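PDB 3UCK: carbonic anhydrase from Coccomyxa sp. PA, which catalyses the reversible hydration of carbon dioxide to hydrogencarbonate, as a zinc-dependent enzyme of the beta class. Local coordinates for the interface of chains A and B and the interface of chains A and C. Numbering follows the deposited sequence. Chains: chain A/B/C, Carbonic anhydrase.

Contacts 1, 2 and 4 all belong to the two-fold interface of chains A and B, while contact 3 lies between chains A and C. Contacts 2 and 4 are neighbours, their C-alpha centres about 6 Å apart, and share A:Phe66, B:Ala48 and B:Ser50. Contact 1 lies about 18 Å from contact 2 but about 7 Å from contact 3, with A:Trp126 common to both: chain B takes one face of its indole and chain C the other. That ring therefore couples the two kinds of interface in the deposited tetramer, whereas contact 4, about 25 Å from contact 3, reaches a zinc-site aspartate.

Contact 1: the interface of chains A and B. Residues chain A 70-71, 122-123, 126; chain B 80-81, 84-85.
The first torsions set the B:Ser84 hydroxyl over one face of the A:Trp126 indole: the indole swings away from its own backbone N (chi1 178°), and B:Ser84 turns its hydroxyl between its backbone N and carbonyl carbon (chi1 67°). B:Ser84 OG thus comes up to the pyrrole part of the indole, 3.4 Å from A:Trp126 CD1. Further along the same face, B:Asn81 CA sits over the six-membered ring, 3.9 Å from its centroid, in a CH-pi contact. The B:Asn81 side chain lies beside the indole, pointing the same way, with OD1 3.5 Å from A:Trp126 CH2, while its ND2 meets A:Asn70 CB. The two asparagine amides stand nearly perpendicular. A:Trp126 NE1 donates to the A:Val71 carbonyl O at 2.7 Å, close to the ring plane, which probably limits how far the indole can turn. Water 1 fills the joint between chains: it bonds to A:Val71 N at 2.8 Å, to B:Asn81 O at 2.6 Å and to the B:Ser84 hydroxyl. Towards the start of helix 122-126, A:Val122 CG2 packs on B:Ser84 CA at 3.9 Å. A leucine at A:Trp126 would probably strip the cover from B:Asn81 CA and leave A:Val71 O without its indole N-H. In the fold, helix 122-126 and the end of strand 65-70 of chain A lie against the first turns of helix 80-92 of chain B.

Contact 2: the interface of chains A and B. Residues chain A 55, 65-67; chain B 48, 50, 53, 69.
A main-chain hydrogen bond joins the two subunits directly: A:Val67 N donates to B:Ala48 O at 3.0 Å, nearly straight (169° at H) and onto a lone pair in the carbonyl plane. The same oxygen also meets an aromatic face. B:Ala48 O lies over the centre of the A:Phe66 ring, 3.3 Å from A:Phe66 CD1, a position the phenyl reaches with CG swung away from its backbone N (chi1 -159°). An alanine at A:Phe66 would probably leave B:Ala48 O without this flat cover and open a gap beside the loop. Among the packing contacts, A:Val67 CB sits over one face of the B:Arg69 guanidinium, 3.4 Å from NH1, and A:Ala55 CB touches B:Ser53 CB at 3.8 Å. Water completes the polar links. Water 2 joins A:Val65 N to B:Ser50 O, at 2.7 Å from that oxygen. Water 3 lies at the guanidinium edge, taken by both B:Arg69 NH1 and NH2 (2.9 Å to NH2), and reaches A:Val65 O at 2.7 Å and B:Ser53 OG at 2.9 Å. The direct bond and the ring contact dock strand 65-70 of one subunit on the loop after strand 42-47 of the other, which probably steadies the segment bearing zinc-site residues.

Contact 3: the interface of chains A and C. Residues chain A 74, 125-126, 128-129; chain C 78.
C:Lys78 NZ reaches into chain A and donates to A:Trp126 O at 2.7 Å, on a lone pair in the carbonyl plane. The ammonium group also stands over the six-membered ring of the same tryptophan, 3.7 Å from its centroid, a cation-pi contact on the face opposite the one chain B covers. From across, the A:Asp129 carboxylate closes in with its two oxygens: C:Lys78 NZ is 3.2 Å from A:Asp129 OD2, a salt bridge, though the hydrogen bonds to OD1 and OD2 are weak. Water 4 adds another partner, 2.8 Å from C:Lys78 NZ, and bridges it to A:Asp129 OD1. The aliphatic part of the lysine is held too, with CE 3.4 Å from A:Trp126 CE3 and CG beside A:Leu125 O at 3.3 Å. A bend at chi3 (80°) lets the chain pass that carbonyl and then turn its amine over the indole. One shell further out, A:Leu74 CD1 packs on the lysine's face of the indole, 3.9 Å from C:Lys78 NZ. A:Ser128 OG donates to A:Leu125 O at 2.6 Å, tying the start of helix 128-135 to the end of helix 122-126, and is likely to help place A:Asp129. The nearby carboxylate would be expected to favour a charged amine. As part of a two-fold interface, this polar socket fixes the loop of chain C to chain A and is likely to help join dimers into the tetramer.

Contact 4: the interface of chains A and B. Residues chain A 38, 66, 88; chain B 48-51, 107.
The chain B loop goes from an extended B:Asp49 into a helix-like B:Ser50 (phi/psi -51/-15°), which presents the backbone B:Ser50 N to the side-chain amide of A:Gln38 across the interface. That nitrogen donates to A:Gln38 OE1 at 3.1 Å, tilted a little from the amide plane. The B:Ser50 hydroxyl is modelled too close to the same oxygen for the bond to be trusted. Extended beyond CG, the A:Gln38 side chain carries its amide to the B:Asp49 carboxylate, the two planes 48° apart. A:Gln38 NE2 comes within 2.8 Å of B:Asp49 OD1, yet its N-H points away, so the pair is not a hydrogen bond as modelled. A:Phe66, which also packs on B:Ala48, brings its CE1 to 3.6 Å from B:Asp49 CA, and A:Gln38 OE1 lies at the ring's edge. A:Tyr88, in helix 80-92, makes a looser approach to B:Gly107, beside the zinc-binding segment. B:Asp49 belongs to the zinc site, and with B:Arg51 it forms the aspartate-arginine pair of beta-class enzymes. The arginine grips the carboxylate side-on: B:Arg51 NH2 donates to B:Asp49 OD1 at 3.0 Å, and B:Arg51 NE makes a salt bridge to B:Asp49 OD2 at 2.9 Å. Held this way, the aspartate is probably kept from the metal, leaving a coordination place for another ligand. Besides NE, B:Asp49 OD2 accepts from the backbone B:Arg51 N at 3.2 Å, which meets it from above the carboxylate plane.

Contact 1: the interface of chains A and B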
loop_
_atom_site.group_PDB
_atom_site.type_symbol
_atom_site.label_atom_id
_atom_site.label_comp_id
_atom_site.label_asym_id
_atom_site.label_seq_id
_atom_site.Cartn_x
_atom_site.Cartn_y
_atom_site.Cartn_z
ATOM N N ASN A 70 14.164 -5.011 -0.704
ATOM C CA ASN A 70 13.130 -4.932 -1.733
ATOM C C ASN A 70 13.766 -4.611 -3.071
ATOM O O ASN A 70 14.996 -4.288 -3.160
ATOM C CB ASN A 70 12.055 -3.890 -1.371
ATOM C CG ASN A 70 12.605 -2.464 -1.336
ATOM O OD1 ASN A 70 13.069 -1.909 -2.360
ATOM N ND2 ASN A 70 12.553 -1.853 -0.163
ATOM N N VAL A 71 12.947 -4.730 -4.107
ATOM C CA VAL A 71 13.362 -4.420 -5.478
ATOM C C VAL A 71 13.680 -2.931 -5.661
ATOM O O VAL A 71 12.776 -2.125 -5.765
ATOM C CB VAL A 71 12.292 -4.872 -6.518
ATOM C CG1 VAL A 71 12.659 -4.379 -7.892
ATOM C CG2 VAL A 71 12.141 -6.373 -6.508
ATOM N N VAL A 122 3.333 -5.748 -11.589
ATOM C CA VAL A 122 3.537 -5.033 -10.354
ATOM C C VAL A 122 4.918 -4.481 -10.207
ATOM O O VAL A 122 5.087 -3.427 -9.682
ATOM C CB VAL A 122 3.151 -5.847 -9.123
ATOM C CG1 VAL A 122 1.742 -6.246 -9.203
ATOM C CG2 VAL A 122 3.991 -7.034 -8.996
ATOM N N THR A 123 5.913 -5.178 -10.695
ATOM C CA THR A 123 7.261 -4.613 -10.648
ATOM C C THR A 123 7.317 -3.189 -11.208
ATOM O O THR A 123 8.023 -2.289 -10.701
ATOM C CB THR A 123 8.261 -5.508 -11.355
ATOM O OG1 THR A 123 8.295 -6.779 -10.703
ATOM C CG2 THR A 123 9.656 -4.913 -11.302
ATOM N N TRP A 126 5.791 -0.935 -8.836
ATOM C CA TRP A 126 6.747 -0.767 -7.746
ATOM C C TRP A 126 7.885 0.223 -8.030
ATOM O O TRP A 126 8.235 1.019 -7.176
ATOM C CB TRP A 126 7.197 -2.133 -7.180
ATOM C CG TRP A 126 8.216 -2.030 -6.099
ATOM C CD1 TRP A 126 9.543 -2.243 -6.229
ATOM C CD2 TRP A 126 8.002 -1.648 -4.724
ATOM N NE1 TRP A 126 10.174 -2.010 -5.031
ATOM C CE2 TRP A 126 9.246 -1.652 -4.095
ATOM C CE3 TRP A 126 6.890 -1.264 -3.994
ATOM C CZ2 TRP A 126 9.414 -1.319 -2.757
ATOM C CZ3 TRP A 126 7.062 -0.925 -2.650
ATOM C CH2 TRP A 126 8.308 -0.968 -2.045
ATOM N N LEU B 80 2.576 -4.485 -2.626
ATOM C CA LEU B 80 3.399 -4.322 -3.781
ATOM C C LEU B 80 4.874 -4.473 -3.533
ATOM O O LEU B 80 5.632 -4.674 -4.513
ATOM C CB LEU B 80 3.143 -2.946 -4.444
ATOM C CG LEU B 80 1.701 -2.747 -4.949
ATOM C CD1 LEU B 80 1.607 -1.449 -5.734
ATOM C CD2 LEU B 80 1.189 -3.945 -5.791
ATOM N N ASN B 81 5.284 -4.411 -2.263
ATOM C CA ASN B 81 6.696 -4.563 -1.928
ATOM C C ASN B 81 7.075 -6.017 -2.126
ATOM O O ASN B 81 7.926 -6.344 -2.955
ATOM C CB ASN B 81 7.001 -4.217 -0.463
ATOM C CG ASN B 81 8.482 -4.290 -0.151
ATOM O OD1 ASN B 81 9.034 -3.362 0.418
ATOM N ND2 ASN B 81 9.145 -5.321 -0.593
ATOM N N SER B 84 6.369 -7.551 -5.780
ATOM C CA SER B 84 7.247 -7.346 -6.880
ATOM C C SER B 84 8.446 -8.265 -6.753
ATOM O O SER B 84 8.988 -8.681 -7.779
ATOM C CB SER B 84 7.624 -5.886 -7.044
ATOM O OG SER B 84 8.411 -5.480 -5.951
ATOM N N CYS B 85 8.819 -8.664 -5.533
ATOM C CA CYS B 85 9.884 -9.693 -5.372
ATOM C C CYS B 85 9.381 -11.017 -5.933
ATOM O O CYS B 85 10.110 -11.763 -6.591
ATOM C CB CYS B 85 10.268 -9.860 -3.901
ATOM S SG CYS B 85 11.343 -8.519 -3.228
HETATM O O HOH W 1 10.250 -5.378 -3.755
#

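Contact 2: the interface of chains A and B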
loop_
_atom_site.group_PDB
_atom_site.type_symbol
_atom_site.label_atom_id
_atom_site.label_comp_id
_atom_site.label_asym_id
_atom_site.label_seq_id
_atom_site.Cartn_x
_atom_site.Cartn_y
_atom_site.Cartn_z
ATOM N N ALA A 55 24.771 -9.481 5.515
ATOM C CA ALA A 55 25.562 -10.141 6.528
ATOM C C ALA A 55 26.849 -10.715 5.949
ATOM O O ALA A 55 27.918 -10.505 6.507
ATOM C CB ALA A 55 24.763 -11.197 7.221
ATOM N N VAL A 65 22.619 -7.068 12.307
ATOM C CA VAL A 65 21.992 -6.206 11.293
ATOM C C VAL A 65 20.610 -6.691 10.913
ATOM O O VAL A 65 20.455 -7.766 10.339
ATOM C CB VAL A 65 22.861 -6.048 10.041
ATOM C CG1 VAL A 65 23.021 -7.392 9.292
ATOM C CG2 VAL A 65 22.242 -5.031 9.130
ATOM N N PHE A 66 19.628 -5.861 11.226
ATOM C CA PHE A 66 18.226 -6.037 10.913
ATOM C C PHE A 66 18.030 -5.591 9.512
ATOM O O PHE A 66 18.510 -4.564 9.139
ATOM C CB PHE A 66 17.429 -5.097 11.780
ATOM C CG PHE A 66 15.997 -5.468 11.954
ATOM C CD1 PHE A 66 15.623 -6.382 12.881
ATOM C CD2 PHE A 66 15.020 -4.846 11.246
ATOM C CE1 PHE A 66 14.330 -6.681 13.064
ATOM C CE2 PHE A 66 13.727 -5.162 11.442
ATOM C CZ PHE A 66 13.386 -6.071 12.351
ATOM N N VAL A 67 17.287 -6.345 8.734
ATOM C CA VAL A 67 17.323 -6.123 7.290
ATOM C C VAL A 67 15.956 -6.002 6.612
ATOM O O VAL A 67 15.170 -6.907 6.689
ATOM C CB VAL A 67 18.120 -7.235 6.648
ATOM C CG1 VAL A 67 17.893 -7.245 5.178
ATOM C CG2 VAL A 67 19.603 -7.076 6.999
ATOM N N ALA B 48 12.598 -9.789 8.836
ATOM C CA ALA B 48 13.664 -8.836 8.826
ATOM C C ALA B 48 14.541 -8.921 10.070
ATOM O O ALA B 48 15.500 -8.219 10.168
ATOM C CB ALA B 48 13.101 -7.475 8.687
ATOM N N SER B 50 17.288 -9.523 12.761
ATOM C CA SER B 50 18.790 -9.531 12.626
ATOM C C SER B 50 19.464 -10.856 12.760
ATOM O O SER B 50 20.639 -10.989 12.413
ATOM C CB SER B 50 19.416 -8.647 13.688
ATOM O OG SER B 50 18.865 -8.942 14.936
ATOM N N SER B 53 19.809 -14.510 8.538
ATOM C CA SER B 53 20.266 -14.091 7.214
ATOM C C SER B 53 20.342 -15.319 6.301
ATOM O O SER B 53 21.300 -16.094 6.384
ATOM C CB SER B 53 21.628 -13.400 7.347
ATOM O OG SER B 53 21.650 -12.651 8.584
ATOM N N ARG B 69 12.731 -9.425 2.686
ATOM C CA ARG B 69 12.691 -9.539 4.178
ATOM C C ARG B 69 11.844 -8.448 4.779
ATOM O O ARG B 69 11.962 -7.286 4.399
ATOM C CB ARG B 69 14.089 -9.575 4.794
ATOM C CG ARG B 69 14.635 -11.027 4.918
ATOM C CD ARG B 69 16.092 -11.077 5.291
ATOM N NE ARG B 69 16.216 -10.870 6.748
ATOM C CZ ARG B 69 17.362 -10.635 7.373
ATOM N NH1 ARG B 69 18.524 -10.594 6.687
ATOM N NH2 ARG B 69 17.342 -10.407 8.691
HETATM O O HOH W 2 23.020 -9.877 11.785
HETATM O O HOH W 3 20.148 -10.204 9.243
#

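Contact 3: the interface of chains A and C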
loop_
_atom_site.group_PDB
_atom_site.type_symbol
_atom_site.label_atom_id
_atom_site.label_comp_id
_atom_site.label_asym_id
_atom_site.label_seq_id
_atom_site.Cartn_x
_atom_site.Cartn_y
_atom_site.Cartn_z
ATOM N N LEU A 74 14.059 0.698 -2.278
ATOM C CA LEU A 74 13.274 1.919 -2.208
ATOM C C LEU A 74 12.716 2.208 -0.798
ATOM O O LEU A 74 12.348 1.284 -0.081
ATOM C CB LEU A 74 12.103 1.749 -3.156
ATOM C CG LEU A 74 12.410 1.505 -4.636
ATOM C CD1 LEU A 74 11.072 1.338 -5.426
ATOM C CD2 LEU A 74 13.284 2.606 -5.255
ATOM N N LEU A 125 4.672 -1.126 -11.308
ATOM C CA LEU A 125 4.045 -0.225 -10.343
ATOM C C LEU A 125 5.136 0.119 -9.345
ATOM O O LEU A 125 5.458 1.304 -9.140
ATOM C CB LEU A 125 2.832 -0.895 -9.687
ATOM C CG LEU A 125 1.722 -1.168 -10.719
ATOM C CD1 LEU A 125 0.590 -1.678 -9.993
ATOM C CD2 LEU A 125 1.297 0.159 -11.444
ATOM N N TRP A 126 5.791 -0.935 -8.836
ATOM C CA TRP A 126 6.747 -0.767 -7.746
ATOM C C TRP A 126 7.885 0.223 -8.030
ATOM O O TRP A 126 8.235 1.019 -7.176
ATOM C CB TRP A 126 7.197 -2.133 -7.180
ATOM C CG TRP A 126 8.216 -2.030 -6.099
ATOM C CD1 TRP A 126 9.543 -2.243 -6.229
ATOM C CD2 TRP A 126 8.002 -1.648 -4.724
ATOM N NE1 TRP A 126 10.174 -2.010 -5.031
ATOM C CE2 TRP A 126 9.246 -1.652 -4.095
ATOM C CE3 TRP A 126 6.890 -1.264 -3.994
ATOM C CZ2 TRP A 126 9.414 -1.319 -2.757
ATOM C CZ3 TRP A 126 7.062 -0.925 -2.650
ATOM C CH2 TRP A 126 8.308 -0.968 -2.045
ATOM N N SER A 128 8.035 2.812 -9.808
ATOM C CA SER A 128 7.687 4.210 -10.093
ATOM C C SER A 128 8.571 5.189 -9.304
ATOM O O SER A 128 8.814 6.287 -9.784
ATOM C CB SER A 128 6.214 4.561 -9.895
ATOM O OG SER A 128 5.276 3.601 -10.391
ATOM N N ASP A 129 9.069 4.829 -8.123
ATOM C CA ASP A 129 9.926 5.769 -7.405
ATOM C C ASP A 129 11.221 6.000 -8.149
ATOM O O ASP A 129 11.832 7.065 -7.984
ATOM C CB ASP A 129 10.312 5.318 -5.968
ATOM C CG ASP A 129 9.132 4.857 -5.118
ATOM O OD1 ASP A 129 9.405 4.252 -4.071
ATOM O OD2 ASP A 129 7.949 5.049 -5.447
ATOM N N LYS C 78 1.178 3.440 -7.128
ATOM C CA LYS C 78 1.370 2.456 -6.089
ATOM C C LYS C 78 0.225 2.422 -5.116
ATOM O O LYS C 78 0.244 1.697 -4.176
ATOM C CB LYS C 78 2.688 2.652 -5.420
ATOM C CG LYS C 78 3.823 2.225 -6.374
ATOM C CD LYS C 78 5.156 2.753 -5.874
ATOM C CE LYS C 78 5.756 1.901 -4.756
ATOM N NZ LYS C 78 7.288 2.006 -4.829
HETATM O O HOH W 4 7.915 2.214 -2.075
#

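Contact 4: the interface of chains A and B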
loop_
_atom_site.group_PDB
_atom_site.type_symbol
_atom_site.label_atom_id
_atom_site.label_comp_id
_atom_site.label_asym_id
_atom_site.label_seq_id
_atom_site.Cartn_x
_atom_site.Cartn_y
_atom_site.Cartn_z
ATOM N N GLN A 38 17.488 -9.944 20.615
ATOM C CA GLN A 38 18.441 -9.349 19.663
ATOM C C GLN A 38 18.768 -7.940 20.098
ATOM O O GLN A 38 17.965 -7.297 20.732
ATOM C CB GLN A 38 17.871 -9.321 18.219
ATOM C CG GLN A 38 16.616 -8.454 18.094
ATOM C CD GLN A 38 15.946 -8.561 16.716
ATOM O OE1 GLN A 38 16.644 -8.582 15.676
ATOM N NE2 GLN A 38 14.580 -8.650 16.704
ATOM N N PHE A 66 19.628 -5.861 11.226
ATOM C CA PHE A 66 18.226 -6.037 10.913
ATOM C C PHE A 66 18.030 -5.591 9.512
ATOM O O PHE A 66 18.510 -4.564 9.139
ATOM C CB PHE A 66 17.429 -5.097 11.780
ATOM C CG PHE A 66 15.997 -5.468 11.954
ATOM C CD1 PHE A 66 15.623 -6.382 12.881
ATOM C CD2 PHE A 66 15.020 -4.846 11.246
ATOM C CE1 PHE A 66 14.330 -6.681 13.064
ATOM C CE2 PHE A 66 13.727 -5.162 11.442
ATOM C CZ PHE A 66 13.386 -6.071 12.351
ATOM N N TYR A 88 10.167 -0.062 13.836
ATOM C CA TYR A 88 10.581 -1.056 14.793
ATOM C C TYR A 88 12.056 -0.981 15.291
ATOM O O TYR A 88 12.355 -1.273 16.444
ATOM C CB TYR A 88 10.358 -2.447 14.205
ATOM C CG TYR A 88 10.474 -3.507 15.253
ATOM C CD1 TYR A 88 9.572 -3.547 16.322
ATOM C CD2 TYR A 88 11.497 -4.463 15.200
ATOM C CE1 TYR A 88 9.677 -4.522 17.320
ATOM C CE2 TYR A 88 11.601 -5.447 16.164
ATOM C CZ TYR A 88 10.678 -5.465 17.231
ATOM O OH TYR A 88 10.752 -6.439 18.204
ATOM N N ALA B 48 12.598 -9.789 8.836
ATOM C CA ALA B 48 13.664 -8.836 8.826
ATOM C C ALA B 48 14.541 -8.921 10.070
ATOM O O ALA B 48 15.500 -8.219 10.168
ATOM C CB ALA B 48 13.101 -7.475 8.687
ATOM N N ASP B 49 14.203 -9.810 10.985
ATOM C CA ASP B 49 14.940 -10.106 12.261
ATOM C C ASP B 49 16.459 -10.325 12.090
ATOM O O ASP B 49 16.852 -11.232 11.394
ATOM C CB ASP B 49 14.319 -11.361 12.957
ATOM C CG ASP B 49 15.001 -11.710 14.331
ATOM O OD1 ASP B 49 14.610 -11.128 15.365
ATOM O OD2 ASP B 49 15.885 -12.603 14.401
ATOM N N SER B 50 17.288 -9.523 12.761
ATOM C CA SER B 50 18.790 -9.531 12.626
ATOM C C SER B 50 19.464 -10.856 12.760
ATOM O O SER B 50 20.639 -10.989 12.413
ATOM C CB SER B 50 19.416 -8.647 13.688
ATOM O OG SER B 50 18.865 -8.942 14.936
ATOM N N ARG B 51 18.734 -11.842 13.289
ATOM C CA ARG B 51 19.310 -13.162 13.560
ATOM C C ARG B 51 19.231 -14.167 12.413
ATOM O O ARG B 51 19.704 -15.300 12.569
ATOM C CB ARG B 51 18.658 -13.741 14.809
ATOM C CG ARG B 51 18.900 -12.856 16.053
ATOM C CD ARG B 51 18.073 -13.286 17.260
ATOM N NE ARG B 51 16.681 -12.911 17.144
ATOM C CZ ARG B 51 15.728 -13.250 18.014
ATOM N NH1 ARG B 51 16.006 -13.977 19.113
ATOM N NH2 ARG B 51 14.474 -12.898 17.763
ATOM N N GLY B 107 9.168 -11.321 17.161
ATOM C CA GLY B 107 8.472 -10.242 17.865
ATOM C C GLY B 107 7.132 -9.905 17.249
ATOM O O GLY B 107 6.229 -9.373 17.952
#